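Local coordinates for protein putative glutaryl-CoA dehydrogenase (Thermus thermophilus, PDB 2EBA) that belongs to the acyl-CoA dehydrogenase family and binds flavin-adenine dinucleotide as a tetramer-forming flavoprotein, at residues A6-L11 / V18-R23; A173-K178 / L215-V220. All coordinates share one frame; numbering follows the deposited sequence.

Contact 1: residues A6-L11 / V18-R23; sequences ALEDLL and VQKAAR
Q19 and K20, neighbours on helix 13-29, both approach the carboxylate of E8 in the preceding 3-10 turn. The backbones stay well apart, with 10.2 Å between E8 CA and Q19 CA, so side chains alone bridge the gap, and the buried surface is a modest 54 Å². Q19 starts toward E8, bends at its second torsion (chi2 -94°) and runs roughly at a right angle to the chain of E8. The amide and carboxylate planes are 81° apart, nearly perpendicular. The end of Q19 comes near E8 OE2, but which way round its amide sits is doubtful. E8 reaches out because its chain is extended beyond CG (chi2 176°).

The setting is the N-terminal helical domain of the acyl-CoA dehydrogenase fold, where residues 7-10 form a 3-10 turn just ahead of the first long helix. L11 N donates to E8 O at 2.9 Å, and D3 accepts the backbone N-H groups of both L7 and E8 through its carboxylate.

K20 comes next. Its chain curls so that the ammonium end swings nearer E8 than the start of the side chain suggests; K20 NZ lies 4.3 Å from E8 OE2, too long for a salt bridge, though the opposite charges probably attract. One turn on from Q19, R23 turns its guanidinium to E81 and E257, forming salt bridges with both, while its side chain packs on M1, a residue that E8 and Q19 also touch.

Contact 2: residues A173-K178 / L215-V220; sequences AVIWAK and LVLEEV
I175 meets L215 and L217 in a contact made wholly by apolar side chains. Its branch through CG1 does the touching: I175 CD1 lies 4.1 Å from L215 CD1, and I175 CG1 lies 4.1 Å from L217 CD2. One isoleucine thus serves two leucines, its terminal methyl against the first and the methylene before it against the second. The approaches differ, since I175 and L215 cross at a slant whereas I175 and L217 lie alongside one another, running antiparallel. In both leucines CG sits beside the backbone N (chi1 -51° in L215, -71° in L217), and from there L215 offers CD1 and L217 offers CD2 as the methyl that meets I175. Of the 124 Å² buried, I175 contributes the largest share, and all three side chains are buried in the whole assembly. L157 and V189 also pack on I175, and F196 touches L217.

Backbone evidence points to facing sheets and not to strand pairing. No hydrogen bond joins the segments, and the main chains are far apart, with I175 CA 9.6 Å from L217 CA and 9.5 Å from L215 CA. Each strand finds its hydrogen-bonding neighbours within its own sheet: A173 pairs with V189 and I175 with F187, while V174 bonds to C128 and G130; strand 212-217 pairs with 154-165 and 196-200. Residues alternate accordingly. L215 and L217 point toward the other segment, as do A173 and I175, whereas V174 points away.

Past L217 the chain turns a corner. E219 and V220 both face L157 in a G1 beta bulge, with E219 at positive phi (50°).

Two sheets closing face to face over a hydrocarbon core, here strand 172-178 over strand 212-217, are characteristic of the beta-rich middle domain of acyl-CoA dehydrogenases.

Overall arrangement
Contact 1 and contact 2 belong to different domains of one chain, the first to the N-terminal helical part and the second to the beta-rich middle part. Their centres are 40 Å apart, their nearest atoms about 25 Å, and they lie on opposite sides of the chain's centre. Both segments of contact 1 precede those of contact 2 in the sequence. Only contact 1 adjoins a subunit boundary: D9 forms a salt bridge with K312 of the second subunit, whereas no other protein chain touches the segments of contact 2. In contact 2 the side chain of L215 is about 8 Å from bound FAD.

Contact 1: residues A6-L11 / V18-R23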
loop_
_atom_site.group_PDB
_atom_site.type_symbol
_atom_site.label_atom_id
_atom_site.label_comp_id
_atom_site.label_asym_id
_atom_site.label_seq_id
_atom_site.Cartn_x
_atom_site.Cartn_y
_atom_site.Cartn_z
ATOM N N ALA A 6 -2.708 -3.234 -27.299
ATOM C CA ALA A 6 -3.424 -3.459 -28.553
ATOM C C ALA A 6 -4.373 -4.650 -28.536
ATOM O O ALA A 6 -4.343 -5.484 -29.450
ATOM C CB ALA A 6 -2.431 -3.617 -29.715
ATOM N N LEU A 7 -5.231 -4.703 -27.520
ATOM C CA LEU A 7 -6.198 -5.771 -27.404
ATOM C C LEU A 7 -7.275 -5.609 -28.472
ATOM O O LEU A 7 -8.044 -6.540 -28.709
ATOM C CB LEU A 7 -6.880 -5.750 -26.033
ATOM C CG LEU A 7 -6.335 -6.535 -24.830
ATOM C CD1 LEU A 7 -5.158 -7.440 -25.199
ATOM C CD2 LEU A 7 -5.915 -5.547 -23.769
ATOM N N GLU A 8 -7.352 -4.447 -29.120
ATOM C CA GLU A 8 -8.374 -4.307 -30.137
ATOM C C GLU A 8 -8.084 -5.259 -31.271
ATOM O O GLU A 8 -8.983 -5.614 -32.038
ATOM C CB GLU A 8 -8.442 -2.890 -30.617
ATOM C CG GLU A 8 -9.117 -2.074 -29.575
ATOM C CD GLU A 8 -9.148 -0.617 -29.920
ATOM O OE1 GLU A 8 -8.094 0.049 -29.817
ATOM O OE2 GLU A 8 -10.228 -0.136 -30.318
ATOM N N ASP A 9 -6.824 -5.679 -31.384
ATOM C CA ASP A 9 -6.457 -6.617 -32.432
ATOM C C ASP A 9 -7.169 -7.903 -32.179
ATOM O O ASP A 9 -7.378 -8.712 -33.092
ATOM C CB ASP A 9 -4.968 -6.868 -32.425
ATOM C CG ASP A 9 -4.200 -5.694 -32.971
ATOM O OD1 ASP A 9 -4.849 -4.804 -33.577
ATOM O OD2 ASP A 9 -2.961 -5.643 -32.814
ATOM N N LEU A 10 -7.567 -8.089 -30.930
ATOM C CA LEU A 10 -8.240 -9.306 -30.544
ATOM C C LEU A 10 -9.767 -9.202 -30.616
ATOM O O LEU A 10 -10.475 -10.108 -30.156
ATOM C CB LEU A 10 -7.826 -9.714 -29.136
ATOM C CG LEU A 10 -6.344 -9.941 -28.887
ATOM C CD1 LEU A 10 -6.178 -10.184 -27.407
ATOM C CD2 LEU A 10 -5.820 -11.121 -29.673
ATOM N N LEU A 11 -10.287 -8.113 -31.186
ATOM C CA LEU A 11 -11.743 -7.969 -31.278
ATOM C C LEU A 11 -12.231 -8.197 -32.708
ATOM O O LEU A 11 -11.493 -7.949 -33.676
ATOM C CB LEU A 11 -12.175 -6.591 -30.831
ATOM C CG LEU A 11 -11.876 -6.308 -29.368
ATOM C CD1 LEU A 11 -11.976 -4.830 -29.165
ATOM C CD2 LEU A 11 -12.848 -7.047 -28.456
ATOM N N VAL A 18 -19.271 -1.706 -32.283
ATOM C CA VAL A 18 -20.273 -1.348 -31.274
ATOM C C VAL A 18 -19.530 -0.360 -30.361
ATOM O O VAL A 18 -20.149 0.532 -29.765
ATOM C CB VAL A 18 -20.871 -2.562 -30.462
ATOM C CG1 VAL A 18 -21.192 -3.698 -31.412
ATOM C CG2 VAL A 18 -19.954 -2.975 -29.369
ATOM N N GLN A 19 -18.199 -0.468 -30.293
ATOM C CA GLN A 19 -17.414 0.434 -29.452
ATOM C C GLN A 19 -17.375 1.826 -30.068
ATOM O O GLN A 19 -17.627 2.817 -29.381
ATOM C CB GLN A 19 -15.982 -0.063 -29.252
ATOM C CG GLN A 19 -15.152 0.778 -28.272
ATOM C CD GLN A 19 -14.324 1.859 -28.953
ATOM O OE1 GLN A 19 -14.129 2.965 -28.428
ATOM N NE2 GLN A 19 -13.811 1.526 -30.121
ATOM N N LYS A 20 -17.079 1.924 -31.358
ATOM C CA LYS A 20 -16.998 3.240 -31.975
ATOM C C LYS A 20 -18.326 3.987 -31.940
ATOM O O LYS A 20 -18.352 5.178 -31.662
ATOM C CB LYS A 20 -16.537 3.116 -33.412
ATOM C CG LYS A 20 -15.278 2.255 -33.596
ATOM C CD LYS A 20 -13.984 3.071 -33.380
ATOM C CE LYS A 20 -13.201 2.555 -32.200
ATOM N NZ LYS A 20 -12.057 3.431 -31.797
ATOM N N ALA A 21 -19.417 3.291 -32.233
ATOM C CA ALA A 21 -20.726 3.937 -32.276
ATOM C C ALA A 21 -21.182 4.358 -30.886
ATOM O O ALA A 21 -21.768 5.442 -30.725
ATOM C CB ALA A 21 -21.736 2.965 -32.852
ATOM N N ALA A 22 -20.950 3.506 -29.887
ATOM C CA ALA A 22 -21.382 3.770 -28.531
ATOM C C ALA A 22 -20.741 5.108 -28.103
ATOM O O ALA A 22 -21.428 5.980 -27.555
ATOM C CB ALA A 22 -20.894 2.679 -27.611
ATOM N N ARG A 23 -19.432 5.292 -28.342
ATOM C CA ARG A 23 -18.721 6.515 -27.954
ATOM C C ARG A 23 -19.295 7.687 -28.790
ATOM O O ARG A 23 -19.465 8.777 -28.239
ATOM C CB ARG A 23 -17.202 6.342 -28.231
ATOM C CG ARG A 23 -16.397 7.622 -27.986
ATOM C CD ARG A 23 -14.873 7.466 -27.729
ATOM N NE ARG A 23 -14.545 6.405 -26.777
ATOM C CZ ARG A 23 -13.326 6.170 -26.279
ATOM N NH1 ARG A 23 -12.289 6.933 -26.630
ATOM N NH2 ARG A 23 -13.134 5.150 -25.450
#

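Contact 2: residues A173-K178 / L215-V220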
loop_
_atom_site.group_PDB
_atom_site.type_symbol
_atom_site.label_atom_id
_atom_site.label_comp_id
_atom_site.label_asym_id
_atom_site.label_seq_id
_atom_site.Cartn_x
_atom_site.Cartn_y
_atom_site.Cartn_z
ATOM N N ALA A 173 -40.566 -5.391 -11.053
ATOM C CA ALA A 173 -39.551 -5.525 -10.015
ATOM C C ALA A 173 -39.268 -6.991 -9.706
ATOM O O ALA A 173 -40.139 -7.710 -9.217
ATOM C CB ALA A 173 -39.998 -4.793 -8.739
ATOM N N VAL A 174 -38.045 -7.427 -9.998
ATOM C CA VAL A 174 -37.650 -8.805 -9.749
ATOM C C VAL A 174 -37.366 -8.889 -8.276
ATOM O O VAL A 174 -36.310 -8.475 -7.817
ATOM C CB VAL A 174 -36.386 -9.169 -10.522
ATOM C CG1 VAL A 174 -36.026 -10.624 -10.283
ATOM C CG2 VAL A 174 -36.605 -8.907 -11.988
ATOM N N ILE A 175 -38.320 -9.412 -7.525
ATOM C CA ILE A 175 -38.148 -9.505 -6.097
ATOM C C ILE A 175 -37.790 -10.900 -5.664
ATOM O O ILE A 175 -38.372 -11.872 -6.143
ATOM C CB ILE A 175 -39.427 -9.059 -5.361
ATOM C CG1 ILE A 175 -39.340 -7.574 -5.021
ATOM C CG2 ILE A 175 -39.613 -9.858 -4.086
ATOM C CD1 ILE A 175 -39.346 -6.672 -6.208
ATOM N N TRP A 176 -36.822 -10.989 -4.752
ATOM C CA TRP A 176 -36.389 -12.270 -4.204
ATOM C C TRP A 176 -36.834 -12.358 -2.756
ATOM O O TRP A 176 -36.512 -11.490 -1.948
ATOM C CB TRP A 176 -34.864 -12.413 -4.280
ATOM C CG TRP A 176 -34.347 -12.262 -5.660
ATOM C CD1 TRP A 176 -33.949 -11.104 -6.254
ATOM C CD2 TRP A 176 -34.312 -13.271 -6.682
ATOM N NE1 TRP A 176 -33.680 -11.322 -7.582
ATOM C CE2 TRP A 176 -33.895 -12.643 -7.871
ATOM C CE3 TRP A 176 -34.602 -14.641 -6.707
ATOM C CZ2 TRP A 176 -33.761 -13.339 -9.077
ATOM C CZ3 TRP A 176 -34.471 -15.331 -7.909
ATOM C CH2 TRP A 176 -34.055 -14.677 -9.073
ATOM N N ALA A 177 -37.591 -13.402 -2.439
ATOM C CA ALA A 177 -38.082 -13.611 -1.083
ATOM C C ALA A 177 -37.948 -15.075 -0.747
ATOM O O ALA A 177 -37.521 -15.861 -1.574
ATOM C CB ALA A 177 -39.535 -13.194 -0.978
ATOM N N LYS A 178 -38.305 -15.435 0.477
ATOM C CA LYS A 178 -38.252 -16.822 0.910
ATOM C C LYS A 178 -39.655 -17.289 1.310
ATOM O O LYS A 178 -40.553 -16.471 1.523
ATOM C CB LYS A 178 -37.286 -16.980 2.084
ATOM C CG LYS A 178 -35.825 -16.994 1.683
ATOM C CD LYS A 178 -34.892 -17.351 2.847
ATOM C CE LYS A 178 -34.845 -16.265 3.918
ATOM N NZ LYS A 178 -33.710 -16.428 4.872
ATOM N N LEU A 215 -37.778 -0.321 -1.538
ATOM C CA LEU A 215 -39.018 -0.983 -1.915
ATOM C C LEU A 215 -39.674 -1.531 -0.667
ATOM O O LEU A 215 -39.027 -2.135 0.183
ATOM C CB LEU A 215 -38.758 -2.125 -2.917
ATOM C CG LEU A 215 -37.920 -1.807 -4.160
ATOM C CD1 LEU A 215 -37.840 -3.029 -5.076
ATOM C CD2 LEU A 215 -38.523 -0.630 -4.887
ATOM N N VAL A 216 -40.965 -1.283 -0.542
ATOM C CA VAL A 216 -41.708 -1.776 0.596
ATOM C C VAL A 216 -42.870 -2.567 0.027
ATOM O O VAL A 216 -43.693 -2.030 -0.712
ATOM C CB VAL A 216 -42.243 -0.626 1.481
ATOM C CG1 VAL A 216 -43.051 -1.191 2.619
ATOM C CG2 VAL A 216 -41.092 0.191 2.035
ATOM N N LEU A 217 -42.899 -3.856 0.338
ATOM C CA LEU A 217 -43.964 -4.727 -0.108
ATOM C C LEU A 217 -44.816 -5.083 1.100
ATOM O O LEU A 217 -44.365 -5.748 2.027
ATOM C CB LEU A 217 -43.394 -5.995 -0.759
ATOM C CG LEU A 217 -42.742 -5.775 -2.129
ATOM C CD1 LEU A 217 -41.304 -5.346 -1.925
ATOM C CD2 LEU A 217 -42.819 -7.051 -2.964
ATOM N N GLU A 218 -46.056 -4.617 1.076
ATOM C CA GLU A 218 -46.995 -4.853 2.160
ATOM C C GLU A 218 -48.159 -5.684 1.624
ATOM O O GLU A 218 -49.019 -5.171 0.904
ATOM C CB GLU A 218 -47.495 -3.503 2.676
ATOM C CG GLU A 218 -47.775 -3.426 4.162
ATOM C CD GLU A 218 -48.087 -1.998 4.611
ATOM O OE1 GLU A 218 -48.983 -1.360 4.010
ATOM O OE2 GLU A 218 -47.438 -1.515 5.566
ATOM N N GLU A 219 -48.170 -6.973 1.965
ATOM C CA GLU A 219 -49.221 -7.895 1.530
ATOM C C GLU A 219 -49.447 -7.806 0.018
ATOM O O GLU A 219 -50.578 -7.740 -0.445
ATOM C CB GLU A 219 -50.524 -7.569 2.260
ATOM C CG GLU A 219 -51.346 -8.782 2.653
ATOM C CD GLU A 219 -50.663 -9.655 3.698
ATOM O OE1 GLU A 219 -50.062 -9.107 4.646
ATOM O OE2 GLU A 219 -50.745 -10.896 3.582
ATOM N N VAL A 220 -48.360 -7.811 -0.745
ATOM C CA VAL A 220 -48.439 -7.709 -2.205
ATOM C C VAL A 220 -48.813 -9.039 -2.831
ATOM O O VAL A 220 -48.114 -10.043 -2.630
ATOM C CB VAL A 220 -47.086 -7.231 -2.792
ATOM C CG1 VAL A 220 -47.111 -7.320 -4.297
ATOM C CG2 VAL A 220 -46.804 -5.802 -2.344
#